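Deoxycytidylate deaminase (Cyanophage S-TIM5, PDB 4P9E) probably catalyses the zinc-dependent hydrolytic deamination of dCMP to dUMP. Local coordinates at residues 9-13 with 112-116; 29-35 with 89-95. One frame throughout, in Å; residues are numbered along the deposited sequence.

Contact 1. Residues 9-13 with 112-116; sequences KEAYM and KVYYR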
loop_
_atom_site.group_PDB
_atom_site.type_symbol
_atom_site.label_atom_id
_atom_site.label_comp_id
_atom_site.label_asym_id
_atom_site.label_seq_id
_atom_site.Cartn_x
_atom_site.Cartn_y
_atom_site.Cartn_z
ATOM N N LYS A 9 -12.874 -1.187 23.752
ATOM C CA LYS A 9 -12.073 -0.040 24.127
ATOM C C LYS A 9 -11.081 -0.473 25.196
ATOM O O LYS A 9 -9.874 -0.203 25.113
ATOM C CB LYS A 9 -13.012 1.041 24.660
ATOM C CG LYS A 9 -12.474 2.447 24.618
ATOM C CD LYS A 9 -13.587 3.485 24.760
ATOM C CE LYS A 9 -14.199 3.872 23.412
ATOM N NZ LYS A 9 -14.931 5.186 23.432
ATOM N N GLU A 10 -11.604 -1.191 26.182
ATOM C CA GLU A 10 -10.818 -1.660 27.307
ATOM C C GLU A 10 -9.778 -2.698 26.897
ATOM O O GLU A 10 -8.668 -2.699 27.423
ATOM C CB GLU A 10 -11.741 -2.218 28.397
ATOM C CG GLU A 10 -11.041 -2.745 29.653
ATOM C CD GLU A 10 -10.363 -1.657 30.494
ATOM O OE1 GLU A 10 -10.800 -0.479 30.444
ATOM O OE2 GLU A 10 -9.385 -2.000 31.211
ATOM N N ALA A 11 -10.128 -3.573 25.961
ATOM C CA ALA A 11 -9.176 -4.569 25.470
ATOM C C ALA A 11 -7.969 -3.902 24.806
ATOM O O ALA A 11 -6.842 -4.378 24.933
ATOM C CB ALA A 11 -9.845 -5.543 24.518
ATOM N N TYR A 12 -8.215 -2.794 24.118
ATOM C CA TYR A 12 -7.139 -1.994 23.542
ATOM C C TYR A 12 -6.217 -1.435 24.613
ATOM O O TYR A 12 -5.002 -1.565 24.520
ATOM C CB TYR A 12 -7.703 -0.859 22.690
ATOM C CG TYR A 12 -8.338 -1.343 21.413
ATOM C CD1 TYR A 12 -7.780 -2.390 20.700
ATOM C CD2 TYR A 12 -9.503 -0.759 20.922
ATOM C CE1 TYR A 12 -8.346 -2.831 19.531
ATOM C CE2 TYR A 12 -10.086 -1.197 19.745
ATOM C CZ TYR A 12 -9.506 -2.238 19.057
ATOM O OH TYR A 12 -10.076 -2.695 17.888
ATOM N N MET A 13 -6.800 -0.816 25.634
ATOM C CA MET A 13 -5.993 -0.248 26.701
ATOM C C MET A 13 -5.210 -1.326 27.420
ATOM O O MET A 13 -4.050 -1.136 27.756
ATOM C CB MET A 13 -6.840 0.538 27.698
ATOM C CG MET A 13 -6.018 1.388 28.650
ATOM S SD MET A 13 -4.868 2.499 27.808
ATOM C CE MET A 13 -5.890 3.907 27.397
ATOM N N LYS A 112 -7.973 10.651 17.665
ATOM C CA LYS A 112 -8.183 10.747 19.091
ATOM C C LYS A 112 -7.137 9.937 19.860
ATOM O O LYS A 112 -6.669 8.907 19.392
ATOM C CB LYS A 112 -9.596 10.263 19.421
ATOM C CG LYS A 112 -9.891 10.102 20.891
ATOM C CD LYS A 112 -11.248 9.483 21.066
ATOM C CE LYS A 112 -11.783 9.653 22.477
ATOM N NZ LYS A 112 -13.061 8.919 22.572
ATOM N N VAL A 113 -6.772 10.424 21.038
ATOM C CA VAL A 113 -5.919 9.689 21.965
ATOM C C VAL A 113 -6.672 9.266 23.254
ATOM O O VAL A 113 -7.270 10.096 23.932
ATOM C CB VAL A 113 -4.656 10.516 22.349
ATOM C CG1 VAL A 113 -3.799 9.757 23.363
ATOM C CG2 VAL A 113 -3.834 10.879 21.111
ATOM N N TYR A 114 -6.647 7.972 23.566
ATOM C CA TYR A 114 -7.118 7.441 24.843
ATOM C C TYR A 114 -5.912 7.164 25.746
ATOM O O TYR A 114 -4.970 6.484 25.332
ATOM C CB TYR A 114 -7.866 6.120 24.643
ATOM C CG TYR A 114 -9.111 6.166 23.790
ATOM C CD1 TYR A 114 -10.366 6.209 24.367
ATOM C CD2 TYR A 114 -9.034 6.122 22.398
ATOM C CE1 TYR A 114 -11.519 6.238 23.579
ATOM C CE2 TYR A 114 -10.181 6.153 21.601
ATOM C CZ TYR A 114 -11.415 6.207 22.200
ATOM O OH TYR A 114 -12.549 6.239 21.425
ATOM N N TYR A 115 -5.927 7.682 26.970
ATOM C CA TYR A 115 -4.878 7.349 27.949
ATOM C C TYR A 115 -5.422 6.852 29.282
ATOM O O TYR A 115 -6.551 7.176 29.674
ATOM C CB TYR A 115 -3.941 8.520 28.193
ATOM C CG TYR A 115 -4.581 9.671 28.922
ATOM C CD1 TYR A 115 -4.473 9.787 30.301
ATOM C CD2 TYR A 115 -5.282 10.655 28.234
ATOM C CE1 TYR A 115 -5.043 10.841 30.978
ATOM C CE2 TYR A 115 -5.867 11.708 28.906
ATOM C CZ TYR A 115 -5.741 11.801 30.281
ATOM O OH TYR A 115 -6.321 12.854 30.967
ATOM N N ARG A 116 -4.676 5.971 29.938
ATOM C CA ARG A 116 -5.043 5.530 31.275
ATOM C C ARG A 116 -4.509 6.416 32.388
ATOM O O ARG A 116 -5.196 6.668 33.364
ATOM C CB ARG A 116 -4.615 4.089 31.517
ATOM C CG ARG A 116 -5.191 3.499 32.781
ATOM C CD ARG A 116 -5.693 2.098 32.555
ATOM N NE ARG A 116 -7.110 2.067 32.232
ATOM C CZ ARG A 116 -7.742 0.995 31.781
ATOM N NH1 ARG A 116 -7.081 -0.134 31.598
ATOM N NH2 ARG A 116 -9.033 1.052 31.511
#
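Lys9 of helix 6-20 reaches Tyr114 of strand 112-115 with the far end of its side chain. The two side chains cross at about a right angle; CD and CE lie against ring atom CE1, and NZ arrives at the ring edge, near its plane, making a weak hydrogen bond to Tyr114 OH (NZ to OH 3.3 Å). Lys112 NZ bonds weakly to the same hydroxyl, its CE rests over a face of the ring, and its stronger partner is Glu136.

Glu10 carries the main polar link. Its carboxylate and the guanidinium of Arg116 are nearly coplanar, 27° between planes, and meet end-on: Glu10 OE1 takes Arg116 NH2 at 2.6 Å through its syn lone pair, while Glu10 OE2 takes Arg116 NH1 at 3.0 Å from 30° out of the carboxylate plane. Glu17 and the C-terminal carboxylate of Met138 also pair with this guanidinium, so several anions probably share its charge.

Met13 CG lies over one guanidinium face, toward its rim, 3.5 Å from Arg116 NH1. Bends at chi2 and chi3 bring Met13 CE 4.0 Å from Tyr114 CB.

With axes 10.0 Å apart and 71° between their directions, the segments show a helix packed across a sheet strand, one element of the layered alpha/beta fold of cytidine deaminases.

Contact 2. Residues 29-35 with 89-95; sequences KVGAIVV and SELFCTH
Ile33 and Phe92 form a hydrogen-bonded antiparallel pair: Phe92 N to Ile33 O is 2.8 Å, and Ile33 N returns a bond to Phe92 O. Val35 and Glu90 repeat the pattern, Glu90 N lying 2.7 Å from Val35 O. On the face of Ile33 and Phe92, Val35 CG2 packs 3.9 Å from Phe92 CD2; Ala32, Val34, Leu91 and Cys93 share the other face, where Leu91 CD1 touches both Ala32 CB and Val34 CG2.

At the corner of the chain, Thr94 faces Gly31 and two more bonds form. Its N donates to Gly31 O, and OG1 accepts from Gly31 N at 3.0 Å. Chi1 of 53° sets OG1 between the backbone N and the carbonyl carbon, from where it also meets His95 ND1 at 2.8 Å, at the ring edge and in plane.

Farther out, Tyr12 and Tyr114 meet the Phe92 ring, while Glu72 touches Leu91. At the corner the Thr94 hydroxyl, rather than a backbone carbonyl, receives Gly31 N, and its bond to His95 ND1 probably limits how the imidazole turns.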
loop_
_atom_site.group_PDB
_atom_site.type_symbol
_atom_site.label_atom_id
_atom_site.label_comp_id
_atom_site.label_asym_id
_atom_site.label_seq_id
_atom_site.Cartn_x
_atom_site.Cartn_y
_atom_site.Cartn_z
ATOM N N LYS A 29 7.260 2.814 32.626
ATOM C CA LYS A 29 6.915 1.888 31.550
ATOM C C LYS A 29 5.634 2.331 30.808
ATOM O O LYS A 29 4.568 2.468 31.403
ATOM C CB LYS A 29 6.768 0.468 32.086
ATOM C CG LYS A 29 7.993 -0.043 32.802
ATOM C CD LYS A 29 8.039 -1.572 32.800
ATOM C CE LYS A 29 9.126 -2.093 33.733
ATOM N NZ LYS A 29 10.410 -1.342 33.560
ATOM N N VAL A 30 5.760 2.567 29.506
ATOM C CA VAL A 30 4.660 3.068 28.684
ATOM C C VAL A 30 4.395 2.137 27.503
ATOM O O VAL A 30 5.326 1.590 26.897
ATOM C CB VAL A 30 4.989 4.472 28.128
ATOM C CG1 VAL A 30 3.748 5.135 27.536
ATOM C CG2 VAL A 30 5.588 5.342 29.221
ATOM N N GLY A 31 3.126 1.949 27.180
ATOM C CA GLY A 31 2.765 1.187 26.005
ATOM C C GLY A 31 1.854 2.016 25.137
ATOM O O GLY A 31 1.109 2.840 25.638
ATOM N N ALA A 32 1.925 1.814 23.828
ATOM C CA ALA A 32 0.984 2.459 22.909
ATOM C C ALA A 32 0.495 1.469 21.849
ATOM O O ALA A 32 1.172 0.500 21.536
ATOM C CB ALA A 32 1.601 3.708 22.261
ATOM N N ILE A 33 -0.698 1.730 21.325
ATOM C CA ILE A 33 -1.379 0.881 20.350
ATOM C C ILE A 33 -2.076 1.791 19.346
ATOM O O ILE A 33 -2.814 2.682 19.744
ATOM C CB ILE A 33 -2.446 0.014 21.045
ATOM C CG1 ILE A 33 -1.788 -1.161 21.740
ATOM C CG2 ILE A 33 -3.426 -0.544 20.070
ATOM C CD1 ILE A 33 -1.184 -2.136 20.785
ATOM N N VAL A 34 -1.824 1.587 18.054
ATOM C CA VAL A 34 -2.578 2.296 17.022
ATOM C C VAL A 34 -3.748 1.451 16.518
ATOM O O VAL A 34 -3.594 0.277 16.188
ATOM C CB VAL A 34 -1.681 2.798 15.859
ATOM C CG1 VAL A 34 -2.531 3.366 14.732
ATOM C CG2 VAL A 34 -0.729 3.877 16.366
ATOM N N VAL A 35 -4.935 2.044 16.499
ATOM C CA VAL A 35 -6.115 1.341 16.017
ATOM C C VAL A 35 -6.803 2.132 14.918
ATOM O O VAL A 35 -6.963 3.340 15.016
ATOM C CB VAL A 35 -7.110 1.038 17.157
ATOM C CG1 VAL A 35 -8.306 0.271 16.620
ATOM C CG2 VAL A 35 -6.420 0.251 18.261
ATOM N N SER A 89 -6.538 7.262 12.419
ATOM C CA SER A 89 -6.452 6.229 13.433
ATOM C C SER A 89 -6.638 6.814 14.823
ATOM O O SER A 89 -6.755 8.032 14.991
ATOM C CB SER A 89 -5.092 5.552 13.375
ATOM O OG SER A 89 -4.091 6.447 13.824
ATOM N N GLU A 90 -6.651 5.930 15.813
ATOM C CA GLU A 90 -6.679 6.336 17.210
ATOM C C GLU A 90 -5.521 5.738 17.976
ATOM O O GLU A 90 -5.085 4.627 17.706
ATOM C CB GLU A 90 -7.968 5.889 17.856
ATOM C CG GLU A 90 -9.118 5.894 16.885
ATOM C CD GLU A 90 -10.436 6.000 17.578
ATOM O OE1 GLU A 90 -10.982 4.953 17.979
ATOM O OE2 GLU A 90 -10.904 7.139 17.731
ATOM N N LEU A 91 -5.032 6.487 18.946
ATOM C CA LEU A 91 -3.934 6.035 19.762
ATOM C C LEU A 91 -4.415 5.627 21.157
ATOM O O LEU A 91 -5.002 6.440 21.858
ATOM C CB LEU A 91 -2.957 7.184 19.885
ATOM C CG LEU A 91 -1.673 6.863 20.622
ATOM C CD1 LEU A 91 -0.949 5.736 19.900
ATOM C CD2 LEU A 91 -0.839 8.119 20.678
ATOM N N PHE A 92 -4.191 4.376 21.557
ATOM C CA PHE A 92 -4.363 4.001 22.963
ATOM C C PHE A 92 -3.008 3.968 23.637
ATOM O O PHE A 92 -2.156 3.163 23.300
ATOM C CB PHE A 92 -5.018 2.639 23.131
ATOM C CG PHE A 92 -6.439 2.605 22.710
ATOM C CD1 PHE A 92 -7.449 2.627 23.651
ATOM C CD2 PHE A 92 -6.780 2.561 21.370
ATOM C CE1 PHE A 92 -8.767 2.597 23.252
ATOM C CE2 PHE A 92 -8.096 2.537 20.984
ATOM C CZ PHE A 92 -9.083 2.555 21.920
ATOM N N CYS A 93 -2.805 4.845 24.603
ATOM C CA CYS A 93 -1.562 4.831 25.326
ATOM C C CYS A 93 -1.812 4.621 26.837
ATOM O O CYS A 93 -2.859 4.999 27.355
ATOM C CB CYS A 93 -0.793 6.123 25.027
ATOM S SG CYS A 93 0.975 6.034 25.446
ATOM N N THR A 94 -0.880 3.981 27.532
ATOM C CA THR A 94 -0.972 3.901 28.988
ATOM C C THR A 94 -0.841 5.278 29.626
ATOM O O THR A 94 -1.420 5.538 30.665
ATOM C CB THR A 94 0.098 2.974 29.607
ATOM O OG1 THR A 94 1.400 3.362 29.161
ATOM C CG2 THR A 94 -0.151 1.529 29.232
ATOM N N HIS A 95 -0.085 6.164 28.996
ATOM C CA HIS A 95 0.118 7.487 29.552
ATOM C C HIS A 95 -0.262 8.606 28.614
ATOM O O HIS A 95 -0.175 8.456 27.406
ATOM C CB HIS A 95 1.561 7.664 29.984
ATOM C CG HIS A 95 1.955 6.776 31.121
ATOM N ND1 HIS A 95 2.117 5.416 30.974
ATOM C CD2 HIS A 95 2.179 7.053 32.422
ATOM C CE1 HIS A 95 2.447 4.893 32.142
ATOM N NE2 HIS A 95 2.500 5.861 33.036
#

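In the fold
Contact 1 and contact 2 have centres 7 Å apart and share one mixed sheet, in which strand 90-93 lies between 31-36, antiparallel to it, and 112-115, parallel to it. Along the chain, contact 2 is nested inside the loop that contact 1 closes. They meet directly: Tyr114 N lies 2.8 Å from Leu91 O and Tyr114 O 2.8 Å from Cys93 N, both probable hydrogen bonds, and Met13 CE packs against Cys93 O. Helix 6-20 covers one sheet face. Helix 71-80, bearing the predicted proton donor Glu72, packs on the face of Ala32 and Cys93, placing the sheet between helix 6-20 and the zinc-site side.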